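Local coordinates for mannan endo-1,4-beta-mannosidase (Bacillus subtilis, PDB 3CBW), which catalyses the random endo-hydrolysis of beta-1,4-mannosidic linkages in mannan, galactomannan and glucomannan, and so takes part in glucomannan degradation, at residues L115-Q121 with R147-M151; F125-I129 with E180-W184; H175-W181 with S225-D231; L186-K192 with R230-F236. The protein carries 3 engineered substitutions. All blocks are in the same frame, centred on the assembly; numbering follows the deposited sequence.

Contact 1: L115-Q121 with R147-M151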
# COMPACT_ATOMS: atom_id res chain seq x y z
N LEU A 115 5.74 -6.62 -8.86
CA LEU A 115 6.09 -7.99 -9.20
C LEU A 115 6.49 -8.16 -10.65
O LEU A 115 5.80 -7.68 -11.55
CB LEU A 115 4.91 -8.92 -8.94
CG LEU A 115 4.45 -9.15 -7.51
CD1 LEU A 115 3.19 -10.01 -7.53
CD2 LEU A 115 5.56 -9.82 -6.69
N ALA A 116 7.58 -8.88 -10.86
CA ALA A 116 7.90 -9.40 -12.19
C ALA A 116 6.75 -10.28 -12.67
O ALA A 116 5.94 -10.76 -11.87
CB ALA A 116 9.21 -10.17 -12.15
N ASN A 117 6.70 -10.47 -13.98
CA ASN A 117 5.58 -11.10 -14.66
C ASN A 117 5.86 -12.58 -14.89
O ASN A 117 6.70 -12.92 -15.74
CB ASN A 117 5.40 -10.38 -15.99
CG ASN A 117 4.20 -10.85 -16.78
OD1 ASN A 117 3.63 -11.91 -16.53
ND2 ASN A 117 3.82 -10.03 -17.76
N PRO A 118 5.17 -13.46 -14.16
CA PRO A 118 5.47 -14.89 -14.27
C PRO A 118 5.00 -15.54 -15.56
O PRO A 118 5.23 -16.73 -15.76
CB PRO A 118 4.79 -15.48 -13.03
CG PRO A 118 3.65 -14.57 -12.76
CD PRO A 118 4.08 -13.20 -13.19
N ALA A 119 4.36 -14.79 -16.45
CA ALA A 119 4.12 -15.30 -17.81
C ALA A 119 5.42 -15.37 -18.60
O ALA A 119 5.48 -16.00 -19.66
CB ALA A 119 3.09 -14.44 -18.54
N PHE A 120 6.47 -14.72 -18.09
CA PHE A 120 7.78 -14.64 -18.71
C PHE A 120 8.84 -15.24 -17.80
O PHE A 120 8.61 -15.45 -16.61
CB PHE A 120 8.14 -13.18 -19.01
CG PHE A 120 7.29 -12.56 -20.07
CD1 PHE A 120 7.70 -12.56 -21.40
CD2 PHE A 120 6.08 -11.95 -19.75
CE1 PHE A 120 6.92 -11.98 -22.40
CE2 PHE A 120 5.28 -11.37 -20.72
CZ PHE A 120 5.70 -11.38 -22.06
N GLN A 121 10.02 -15.50 -18.36
CA GLN A 121 11.12 -16.05 -17.59
C GLN A 121 11.50 -15.13 -16.41
O GLN A 121 11.81 -15.60 -15.32
CB GLN A 121 12.32 -16.29 -18.51
CG GLN A 121 13.56 -16.84 -17.81
CD GLN A 121 14.41 -15.76 -17.16
OE1 GLN A 121 14.45 -14.62 -17.64
NE2 GLN A 121 15.09 -16.11 -16.08
N ARG A 147 6.60 -20.04 -11.11
CA ARG A 147 7.32 -18.76 -11.04
C ARG A 147 6.65 -17.83 -10.04
O ARG A 147 7.32 -17.18 -9.23
CB ARG A 147 7.36 -18.10 -12.42
CG ARG A 147 8.34 -18.71 -13.40
CD ARG A 147 8.12 -18.04 -14.73
NE ARG A 147 8.83 -18.68 -15.83
CZ ARG A 147 8.37 -18.80 -17.07
NH1 ARG A 147 7.15 -18.35 -17.40
NH2 ARG A 147 9.12 -19.41 -17.98
N LEU A 148 5.32 -17.77 -10.10
CA LEU A 148 4.60 -16.95 -9.11
C LEU A 148 4.93 -17.41 -7.69
O LEU A 148 5.33 -16.60 -6.83
CB LEU A 148 3.09 -16.99 -9.33
CG LEU A 148 2.26 -16.24 -8.27
CD1 LEU A 148 2.57 -14.73 -8.26
CD2 LEU A 148 0.79 -16.48 -8.50
N ASN A 149 4.82 -18.71 -7.44
CA ASN A 149 5.07 -19.23 -6.11
C ASN A 149 6.50 -19.05 -5.62
O ASN A 149 6.72 -18.82 -4.43
CB ASN A 149 4.60 -20.68 -6.00
CG ASN A 149 3.10 -20.79 -5.97
OD1 ASN A 149 2.40 -19.86 -5.54
ND2 ASN A 149 2.58 -21.93 -6.40
N ALA A 150 7.47 -19.08 -6.53
CA ALA A 150 8.86 -18.78 -6.18
C ALA A 150 9.02 -17.35 -5.66
O ALA A 150 9.73 -17.10 -4.68
CB ALA A 150 9.80 -19.03 -7.35
N MET A 151 8.35 -16.41 -6.32
CA MET A 151 8.35 -15.02 -5.83
C MET A 151 7.65 -14.92 -4.48
O MET A 151 8.15 -14.28 -3.55
CB MET A 151 7.66 -14.09 -6.83
CG MET A 151 8.41 -13.88 -8.17
SD MET A 151 7.74 -12.53 -9.26
CE MET A 151 6.08 -13.16 -9.57
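Leaving strand 108-114 of the TIM barrel, the chain enters a loop that lies against helix 143-163. The CA-to-CB bond of L115 points toward the helix, L115 CD2 standing 4.3 Å from SD of M151. A116 touches the same methionine: A116 O lies 3.3 Å from M151 CE and A116 CB 4.0 Å from M151 SD. N117, its CA-to-CB bond pointing away, starts a type I turn to F120, and its OD1 accepts from A119 N at 3.0 Å, an Asx turn. P118 comes closest to the helix backbone, packing CB on R147 CB (3.7 Å) and CG on L148 CB (4.2 Å). P118 O accepts the one hydrogen bond across the interface, from R147 NH1 at 3.0 Å. Beyond it, F120 O and Q121 CA lie over one face of the guanidinium, and Q121 NE2 bonds to T84 O. The loop is thus held by apolar packing at its buried end and an arginine-carbonyl bond nearer the surface.

Contact 2: F125-I129 with E180-W184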
# COMPACT_ATOMS: atom_id res chain seq x y z
N PHE A 125 7.33 -6.61 -15.98
CA PHE A 125 6.26 -6.25 -15.04
C PHE A 125 5.11 -5.43 -15.63
O PHE A 125 3.99 -5.47 -15.11
CB PHE A 125 6.82 -5.59 -13.76
CG PHE A 125 7.25 -4.15 -13.92
CD1 PHE A 125 6.99 -3.26 -12.90
CD2 PHE A 125 7.99 -3.70 -15.02
CE1 PHE A 125 7.39 -1.93 -12.98
CE2 PHE A 125 8.38 -2.36 -15.11
CZ PHE A 125 8.09 -1.48 -14.09
N LYS A 126 5.40 -4.72 -16.72
CA LYS A 126 4.39 -3.89 -17.40
C LYS A 126 4.01 -4.42 -18.78
O LYS A 126 3.43 -3.71 -19.60
CB LYS A 126 4.84 -2.43 -17.47
CG LYS A 126 4.82 -1.78 -16.10
CD LYS A 126 5.32 -0.36 -16.15
CE LYS A 126 5.12 0.31 -14.81
NZ LYS A 126 5.81 1.63 -14.76
N THR A 127 4.34 -5.68 -19.05
CA THR A 127 3.95 -6.31 -20.31
C THR A 127 2.60 -6.97 -20.11
O THR A 127 2.46 -7.83 -19.24
CB THR A 127 5.00 -7.35 -20.73
OG1 THR A 127 6.29 -6.74 -20.78
CG2 THR A 127 4.66 -7.95 -22.10
N PRO A 128 1.58 -6.58 -20.89
CA PRO A 128 0.25 -7.16 -20.65
C PRO A 128 0.19 -8.60 -21.12
O PRO A 128 0.96 -9.02 -21.99
CB PRO A 128 -0.68 -6.29 -21.51
CG PRO A 128 0.20 -5.77 -22.60
CD PRO A 128 1.58 -5.61 -21.99
N ILE A 129 -0.74 -9.34 -20.53
CA ILE A 129 -0.91 -10.76 -20.82
C ILE A 129 -2.36 -11.07 -21.11
O ILE A 129 -3.25 -10.31 -20.75
CB ILE A 129 -0.36 -11.64 -19.67
CG1 ILE A 129 -1.11 -11.40 -18.35
CG2 ILE A 129 1.14 -11.41 -19.53
CD1 ILE A 129 -0.75 -12.39 -17.25
N GLU A 180 -4.06 -0.27 -16.70
CA GLU A 180 -3.74 -1.14 -17.82
C GLU A 180 -2.24 -1.30 -18.00
O GLU A 180 -1.78 -1.81 -19.02
CB GLU A 180 -4.43 -0.64 -19.11
CG GLU A 180 -3.89 0.67 -19.70
CD GLU A 180 -4.42 1.95 -19.04
OE1 GLU A 180 -5.25 1.90 -18.10
OE2 GLU A 180 -3.99 3.03 -19.47
N TRP A 181 -1.46 -0.89 -17.00
CA TRP A 181 -0.00 -0.92 -17.08
C TRP A 181 0.62 -2.19 -16.46
O TRP A 181 1.45 -2.84 -17.11
CB TRP A 181 0.62 0.38 -16.55
CG TRP A 181 0.01 0.90 -15.28
CD1 TRP A 181 0.43 0.65 -14.00
CD2 TRP A 181 -1.12 1.78 -15.17
NE1 TRP A 181 -0.36 1.31 -13.10
CE2 TRP A 181 -1.32 2.01 -13.79
CE3 TRP A 181 -1.97 2.40 -16.09
CZ2 TRP A 181 -2.34 2.83 -13.31
CZ3 TRP A 181 -2.99 3.22 -15.61
CH2 TRP A 181 -3.17 3.42 -14.23
N PHE A 182 0.22 -2.58 -15.26
CA PHE A 182 0.79 -3.78 -14.62
C PHE A 182 0.19 -5.06 -15.20
O PHE A 182 -0.98 -5.10 -15.58
CB PHE A 182 0.57 -3.76 -13.12
CG PHE A 182 1.24 -2.61 -12.41
CD1 PHE A 182 2.59 -2.33 -12.61
CD2 PHE A 182 0.53 -1.85 -11.49
CE1 PHE A 182 3.21 -1.27 -11.93
CE2 PHE A 182 1.14 -0.80 -10.80
CZ PHE A 182 2.48 -0.52 -11.02
N TRP A 183 0.99 -6.12 -15.22
CA TRP A 183 0.54 -7.37 -15.83
C TRP A 183 -0.72 -7.96 -15.17
O TRP A 183 -1.49 -8.67 -15.82
CB TRP A 183 1.67 -8.41 -15.86
CG TRP A 183 2.17 -8.86 -14.51
CD1 TRP A 183 3.26 -8.37 -13.84
CD2 TRP A 183 1.63 -9.90 -13.68
NE1 TRP A 183 3.43 -9.05 -12.64
CE2 TRP A 183 2.45 -9.99 -12.52
CE3 TRP A 183 0.53 -10.77 -13.79
CZ2 TRP A 183 2.19 -10.88 -11.48
CZ3 TRP A 183 0.28 -11.68 -12.74
CH2 TRP A 183 1.12 -11.72 -11.62
N TRP A 184 -0.92 -7.67 -13.89
CA TRP A 184 -2.05 -8.25 -13.15
C TRP A 184 -3.37 -7.49 -13.34
O TRP A 184 -4.41 -7.92 -12.83
CB TRP A 184 -1.71 -8.36 -11.67
CG TRP A 184 -1.36 -7.04 -11.01
CD1 TRP A 184 -2.23 -6.10 -10.53
CD2 TRP A 184 -0.04 -6.56 -10.73
NE1 TRP A 184 -1.52 -5.05 -9.98
CE2 TRP A 184 -0.18 -5.31 -10.09
CE3 TRP A 184 1.26 -7.05 -10.98
CZ2 TRP A 184 0.92 -4.55 -9.67
CZ3 TRP A 184 2.34 -6.30 -10.59
CH2 TRP A 184 2.17 -5.05 -9.94
O HOH W 1 -2.16 -8.05 -18.39
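Neither segment is helix or strand, and their backbones come closest at K126 and F182, with CA atoms 4.5 Å apart. One main-chain hydrogen bond ties them, W183 N to F125 O at 3.1 Å; beside it K126 CA makes a CA-H...O contact with W181 O, also 3.1 Å. Farther along, a water bridges the loops, accepting from I129 N (2.9 Å) and donating to W183 O (2.7 Å). These are two neighbouring beta-to-alpha loops of the TIM barrel, following strands 108-114 and 169-172, at the end of the barrel where this family keeps its active site. W181, by similarity a substrate-binding residue, sends its indole away from 125-129 and bonds through NE1 to E176. Among the side chains, F125 CE1 meets F182 CE1 at 4.4 Å, and the aliphatic arm of K126 reaches the same phenylalanine, CE to CE1 3.8 Å. W183 has the largest buried share: T127 O approaches its CB at 3.5 Å, I129 CD1 its CE3 at 4.0 Å, and its NE1 bonds to L115 O.

Contact 3: H175-W181 with S225-D231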
# COMPACT_ATOMS: atom_id res chain seq x y z
N HIS A 175 -1.62 -3.73 -6.68
CA HIS A 175 -2.26 -2.42 -6.69
C HIS A 175 -2.55 -1.93 -8.11
O HIS A 175 -2.01 -2.45 -9.09
CB HIS A 175 -1.38 -1.42 -5.93
CG HIS A 175 -0.03 -1.20 -6.54
ND1 HIS A 175 0.91 -2.20 -6.70
CD2 HIS A 175 0.55 -0.05 -6.97
CE1 HIS A 175 2.00 -1.68 -7.24
NE2 HIS A 175 1.82 -0.38 -7.40
N GLU A 176 -3.43 -0.93 -8.21
CA GLU A 176 -3.75 -0.29 -9.49
C GLU A 176 -4.20 -1.29 -10.56
O GLU A 176 -3.87 -1.16 -11.74
CB GLU A 176 -2.58 0.57 -10.00
CG GLU A 176 -2.25 1.68 -9.01
CD GLU A 176 -0.97 2.44 -9.31
OE1 GLU A 176 -0.40 2.31 -10.42
OE2 GLU A 176 -0.52 3.19 -8.40
N MET A 177 -4.96 -2.28 -10.11
CA MET A 177 -5.41 -3.37 -10.95
C MET A 177 -6.44 -2.95 -12.00
O MET A 177 -6.65 -3.66 -12.98
CB MET A 177 -5.95 -4.51 -10.08
CG MET A 177 -7.36 -4.29 -9.49
SD MET A 177 -7.71 -2.84 -8.36
CE MET A 177 -6.60 -3.21 -6.94
N ASN A 178 -7.11 -1.81 -11.77
CA ASN A 178 -8.02 -1.25 -12.77
C ASN A 178 -7.29 -0.41 -13.81
O ASN A 178 -7.90 0.06 -14.77
CB ASN A 178 -9.15 -0.44 -12.10
CG ASN A 178 -8.64 0.71 -11.26
OD1 ASN A 178 -7.56 0.63 -10.69
ND2 ASN A 178 -9.45 1.76 -11.13
N GLY A 179 -5.98 -0.24 -13.61
CA GLY A 179 -5.12 0.34 -14.64
C GLY A 179 -4.70 -0.72 -15.63
O GLY A 179 -4.90 -1.92 -15.41
N GLU A 180 -4.06 -0.27 -16.70
CA GLU A 180 -3.74 -1.14 -17.82
C GLU A 180 -2.24 -1.30 -18.00
O GLU A 180 -1.78 -1.81 -19.02
CB GLU A 180 -4.43 -0.64 -19.11
CG GLU A 180 -3.89 0.67 -19.70
CD GLU A 180 -4.42 1.95 -19.04
OE1 GLU A 180 -5.25 1.90 -18.10
OE2 GLU A 180 -3.99 3.03 -19.47
N TRP A 181 -1.46 -0.89 -17.00
CA TRP A 181 -0.00 -0.92 -17.08
C TRP A 181 0.62 -2.19 -16.46
O TRP A 181 1.45 -2.84 -17.11
CB TRP A 181 0.62 0.38 -16.55
CG TRP A 181 0.01 0.90 -15.28
CD1 TRP A 181 0.43 0.65 -14.00
CD2 TRP A 181 -1.12 1.78 -15.17
NE1 TRP A 181 -0.36 1.31 -13.10
CE2 TRP A 181 -1.32 2.01 -13.79
CE3 TRP A 181 -1.97 2.40 -16.09
CZ2 TRP A 181 -2.34 2.83 -13.31
CZ3 TRP A 181 -2.99 3.22 -15.61
CH2 TRP A 181 -3.17 3.42 -14.23
N SER A 225 -6.02 -1.41 -3.37
CA SER A 225 -5.70 -0.06 -3.84
C SER A 225 -5.85 0.14 -5.36
O SER A 225 -4.86 0.17 -6.09
CB SER A 225 -4.31 0.37 -3.37
OG SER A 225 -3.30 -0.54 -3.77
N PRO A 226 -7.09 0.31 -5.83
CA PRO A 226 -7.28 0.71 -7.22
C PRO A 226 -6.71 2.10 -7.52
O PRO A 226 -6.48 2.91 -6.60
CB PRO A 226 -8.80 0.76 -7.37
CG PRO A 226 -9.35 0.82 -5.97
CD PRO A 226 -8.37 0.15 -5.10
N ASP A 227 -6.50 2.36 -8.80
CA ASP A 227 -6.10 3.68 -9.26
C ASP A 227 -7.32 4.61 -9.34
O ASP A 227 -8.36 4.24 -9.88
CB ASP A 227 -5.48 3.54 -10.65
CG ASP A 227 -4.68 4.74 -11.03
OD1 ASP A 227 -3.48 4.74 -10.70
OD2 ASP A 227 -5.25 5.67 -11.64
N ALA A 228 -7.14 5.85 -8.89
CA ALA A 228 -8.21 6.86 -8.92
C ALA A 228 -8.59 7.31 -10.32
O ALA A 228 -9.68 7.82 -10.53
CB ALA A 228 -7.81 8.07 -8.10
N ASN A 229 -7.68 7.15 -11.28
CA ASN A 229 -7.87 7.69 -12.61
C ASN A 229 -8.35 6.68 -13.63
O ASN A 229 -8.24 6.93 -14.83
CB ASN A 229 -6.58 8.39 -13.08
CG ASN A 229 -6.19 9.58 -12.21
OD1 ASN A 229 -7.03 10.16 -11.51
ND2 ASN A 229 -4.91 9.95 -12.24
N ARG A 230 -8.90 5.57 -13.16
CA ARG A 230 -9.51 4.57 -14.03
C ARG A 230 -10.82 4.10 -13.43
O ARG A 230 -11.05 4.24 -12.23
CB ARG A 230 -8.56 3.39 -14.24
CG ARG A 230 -7.27 3.73 -14.98
CD ARG A 230 -7.54 4.10 -16.43
NE ARG A 230 -6.31 4.28 -17.20
CZ ARG A 230 -5.63 5.43 -17.29
NH1 ARG A 230 -6.03 6.52 -16.65
NH2 ARG A 230 -4.53 5.47 -18.04
N ASP A 231 -11.69 3.54 -14.27
CA ASP A 231 -12.98 3.04 -13.84
C ASP A 231 -12.85 1.76 -13.03
O ASP A 231 -11.74 1.24 -12.83
CB ASP A 231 -13.87 2.77 -15.07
CG ASP A 231 -14.15 4.02 -15.89
OD1 ASP A 231 -14.09 5.15 -15.35
OD2 ASP A 231 -14.47 3.85 -17.09
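Two loops that follow adjacent parallel strands of the TIM barrel, 169-172 and 220-224, meet here, and the first carries E176, by similarity the proton donor of this family 26 glycosidase. E176 N is satisfied by S225 O at 2.8 Å, nearly straight at 170°. The side chain of N178 works both ways: its OD1 accepts from D227 N at 2.8 Å, while its ND2 donates to D227 O at 3.0 Å and to D231 O at 2.9 Å, so one buried amide ties the main chain at D227, the start of the D227-R230 type I turn, to that just after it at D231. That turn is braced from within by D227 OD2, which accepts from N229 N at 2.9 Å in an Asx turn. R230 and E180 form a two-pronged salt bridge, NE to OE1 at 2.8 Å and NH2 to OE2 at 2.9 Å; the remaining nitrogen, R230 NH1, donates to N229 O at 2.9 Å. W181 CZ3 lies over one face of this guanidinium. W181 NE1 donates to E176 OE1 at 2.9 Å, which probably helps to hold the carboxylate. The same E176 OE1 lies 3.9 Å from D227 OD1, two like charges close together.

Contact 4: L186-K192 with R230-F236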
# COMPACT_ATOMS: atom_id res chain seq x y z
N LEU A 186 -6.04 -4.67 -15.86
CA LEU A 186 -6.75 -4.69 -17.13
C LEU A 186 -5.77 -4.57 -18.29
O LEU A 186 -4.62 -4.19 -18.11
CB LEU A 186 -7.76 -3.54 -17.18
CG LEU A 186 -9.01 -3.68 -16.32
CD1 LEU A 186 -9.85 -2.41 -16.44
CD2 LEU A 186 -9.82 -4.91 -16.74
N THR A 187 -6.24 -4.87 -19.49
CA THR A 187 -5.36 -4.90 -20.66
C THR A 187 -5.53 -3.71 -21.60
O THR A 187 -4.64 -3.40 -22.39
CB THR A 187 -5.50 -6.21 -21.45
OG1 THR A 187 -6.85 -6.37 -21.88
CG2 THR A 187 -5.07 -7.40 -20.58
N SER A 188 -6.70 -3.08 -21.53
CA SER A 188 -6.98 -1.88 -22.31
C SER A 188 -7.63 -0.84 -21.41
O SER A 188 -8.39 -1.17 -20.50
CB SER A 188 -7.91 -2.19 -23.48
OG SER A 188 -7.21 -2.82 -24.55
N TYR A 189 -7.33 0.41 -21.71
CA TYR A 189 -7.79 1.58 -20.99
C TYR A 189 -9.29 1.55 -20.73
O TYR A 189 -10.09 1.61 -21.67
CB TYR A 189 -7.43 2.80 -21.84
CG TYR A 189 -7.86 4.14 -21.31
CD1 TYR A 189 -7.01 4.88 -20.49
CD2 TYR A 189 -9.09 4.69 -21.66
CE1 TYR A 189 -7.38 6.13 -20.01
CE2 TYR A 189 -9.48 5.95 -21.17
CZ TYR A 189 -8.62 6.66 -20.35
OH TYR A 189 -8.96 7.90 -19.85
N ASN A 190 -9.66 1.46 -19.45
CA ASN A 190 -11.08 1.50 -19.03
C ASN A 190 -11.98 0.48 -19.73
O ASN A 190 -13.17 0.70 -19.89
CB ASN A 190 -11.66 2.91 -19.14
CG ASN A 190 -11.20 3.82 -18.02
OD1 ASN A 190 -10.82 3.35 -16.94
ND2 ASN A 190 -11.25 5.13 -18.26
N GLN A 191 -11.40 -0.63 -20.14
CA GLN A 191 -12.13 -1.66 -20.85
C GLN A 191 -12.51 -2.76 -19.88
O GLN A 191 -11.65 -3.49 -19.38
CB GLN A 191 -11.27 -2.21 -22.00
CG GLN A 191 -11.93 -3.32 -22.82
CD GLN A 191 -10.91 -4.15 -23.59
OE1 GLN A 191 -10.23 -5.00 -23.02
NE2 GLN A 191 -10.83 -3.91 -24.89
N LYS A 192 -13.80 -2.86 -19.59
CA LYS A 192 -14.28 -3.91 -18.69
C LYS A 192 -14.06 -5.25 -19.36
O LYS A 192 -14.35 -5.42 -20.55
CB LYS A 192 -15.75 -3.70 -18.33
CG LYS A 192 -16.18 -4.47 -17.09
CD LYS A 192 -17.62 -4.18 -16.72
CE LYS A 192 -17.96 -4.85 -15.39
NZ LYS A 192 -19.33 -4.49 -14.92
N ARG A 230 -8.90 5.57 -13.16
CA ARG A 230 -9.51 4.57 -14.03
C ARG A 230 -10.82 4.10 -13.43
O ARG A 230 -11.05 4.24 -12.23
CB ARG A 230 -8.56 3.39 -14.24
CG ARG A 230 -7.27 3.73 -14.98
CD ARG A 230 -7.54 4.10 -16.43
NE ARG A 230 -6.31 4.28 -17.20
CZ ARG A 230 -5.63 5.43 -17.29
NH1 ARG A 230 -6.03 6.52 -16.65
NH2 ARG A 230 -4.53 5.47 -18.04
N ASP A 231 -11.69 3.54 -14.27
CA ASP A 231 -12.98 3.04 -13.84
C ASP A 231 -12.85 1.76 -13.03
O ASP A 231 -11.74 1.24 -12.83
CB ASP A 231 -13.87 2.77 -15.07
CG ASP A 231 -14.15 4.02 -15.89
OD1 ASP A 231 -14.09 5.15 -15.35
OD2 ASP A 231 -14.47 3.85 -17.09
N PHE A 232 -13.98 1.25 -12.54
CA PHE A 232 -14.10 -0.08 -11.96
C PHE A 232 -13.41 -0.21 -10.61
O PHE A 232 -12.83 -1.24 -10.31
CB PHE A 232 -13.58 -1.17 -12.92
CG PHE A 232 -13.98 -0.96 -14.35
CD1 PHE A 232 -15.31 -0.85 -14.72
CD2 PHE A 232 -13.00 -0.85 -15.34
CE1 PHE A 232 -15.67 -0.63 -16.05
CE2 PHE A 232 -13.35 -0.64 -16.66
CZ PHE A 232 -14.68 -0.53 -17.02
N LYS A 233 -13.51 0.83 -9.79
CA LYS A 233 -12.79 0.82 -8.52
C LYS A 233 -13.23 -0.29 -7.59
O LYS A 233 -12.41 -0.79 -6.83
CB LYS A 233 -12.97 2.14 -7.77
CG LYS A 233 -11.96 3.21 -8.08
CD LYS A 233 -12.56 4.19 -9.01
CE LYS A 233 -11.65 5.37 -9.26
NZ LYS A 233 -12.14 6.08 -10.45
N THR A 234 -14.51 -0.66 -7.63
CA THR A 234 -15.01 -1.71 -6.74
C THR A 234 -15.20 -3.06 -7.39
O THR A 234 -15.36 -4.05 -6.68
CB THR A 234 -16.34 -1.32 -6.06
OG1 THR A 234 -17.36 -1.18 -7.05
CG2 THR A 234 -16.18 -0.03 -5.27
N ASP A 235 -15.15 -3.14 -8.72
CA ASP A 235 -15.41 -4.40 -9.40
C ASP A 235 -14.36 -5.45 -9.07
O ASP A 235 -14.65 -6.64 -9.04
CB ASP A 235 -15.52 -4.21 -10.92
CG ASP A 235 -16.78 -3.47 -11.34
OD1 ASP A 235 -17.72 -3.35 -10.54
OD2 ASP A 235 -16.82 -3.01 -12.50
N PHE A 236 -13.14 -5.00 -8.78
CA PHE A 236 -12.04 -5.90 -8.48
C PHE A 236 -11.95 -6.33 -7.02
O PHE A 236 -11.08 -7.09 -6.65
CB PHE A 236 -10.73 -5.24 -8.89
CG PHE A 236 -10.55 -5.12 -10.38
CD1 PHE A 236 -9.98 -6.17 -11.10
CD2 PHE A 236 -10.90 -3.96 -11.04
CE1 PHE A 236 -9.79 -6.07 -12.46
CE2 PHE A 236 -10.71 -3.85 -12.40
CZ PHE A 236 -10.16 -4.91 -13.11
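This is a surface contact of mixed character, in which the later part of one long loop, just before helix 194-214, packs on the loop that follows strand 220-224. A single hydrogen bond joins the two, D231 N to N190 OD1, at 2.8 Å and almost linear (174°). N190 is the third residue of a type II turn from S188 to Q191, where its phi is positive (53°). Just before it, Y189 CE1 lies over one face of the R230 guanidinium, 3.3 Å from CZ, while R230 NE and NH2 are engaged by the carboxylate of E180. Both loops follow adjacent parallel strands of the TIM barrel, 169-172 and 220-224, and meet at the surface, the contact's centre about 19 Å from the chain's centre. F232 is the main apolar piece: K192 lays its aliphatic chain over one face of the ring, CB to CZ 3.6 Å, and L186 CD1 reaches F232 CD2 at 3.7 Å. Deeper in, L186 CG meets the edge of F236 at CZ, 3.6 Å away, and F236 stacks edge-to-face on Y200 of helix 194-214. K192 NZ continues to D235 OD2, a long salt bridge of 3.8 Å.

Contact 3 is the buried one of the four and contact 4 the most superficial, with contacts 1 and 2 partly buried. The loop after strand 169-172 runs through contacts 2, 3 and 4: contacts 2 and 3 share E180 and W181, while contacts 3 and 4 share R230 and D231 of the next loop. Contacts 1 and 2 both use the loop after strand 108-114, and W183 NE1 joins them by a probable hydrogen bond to L115 O. Chemistry follows place: contact 3, holding catalytic residues assigned by similarity, is dense in hydrogen bonds, whereas contacts 1, 2 and 4 each have one direct hydrogen bond across and otherwise rely largely on packing.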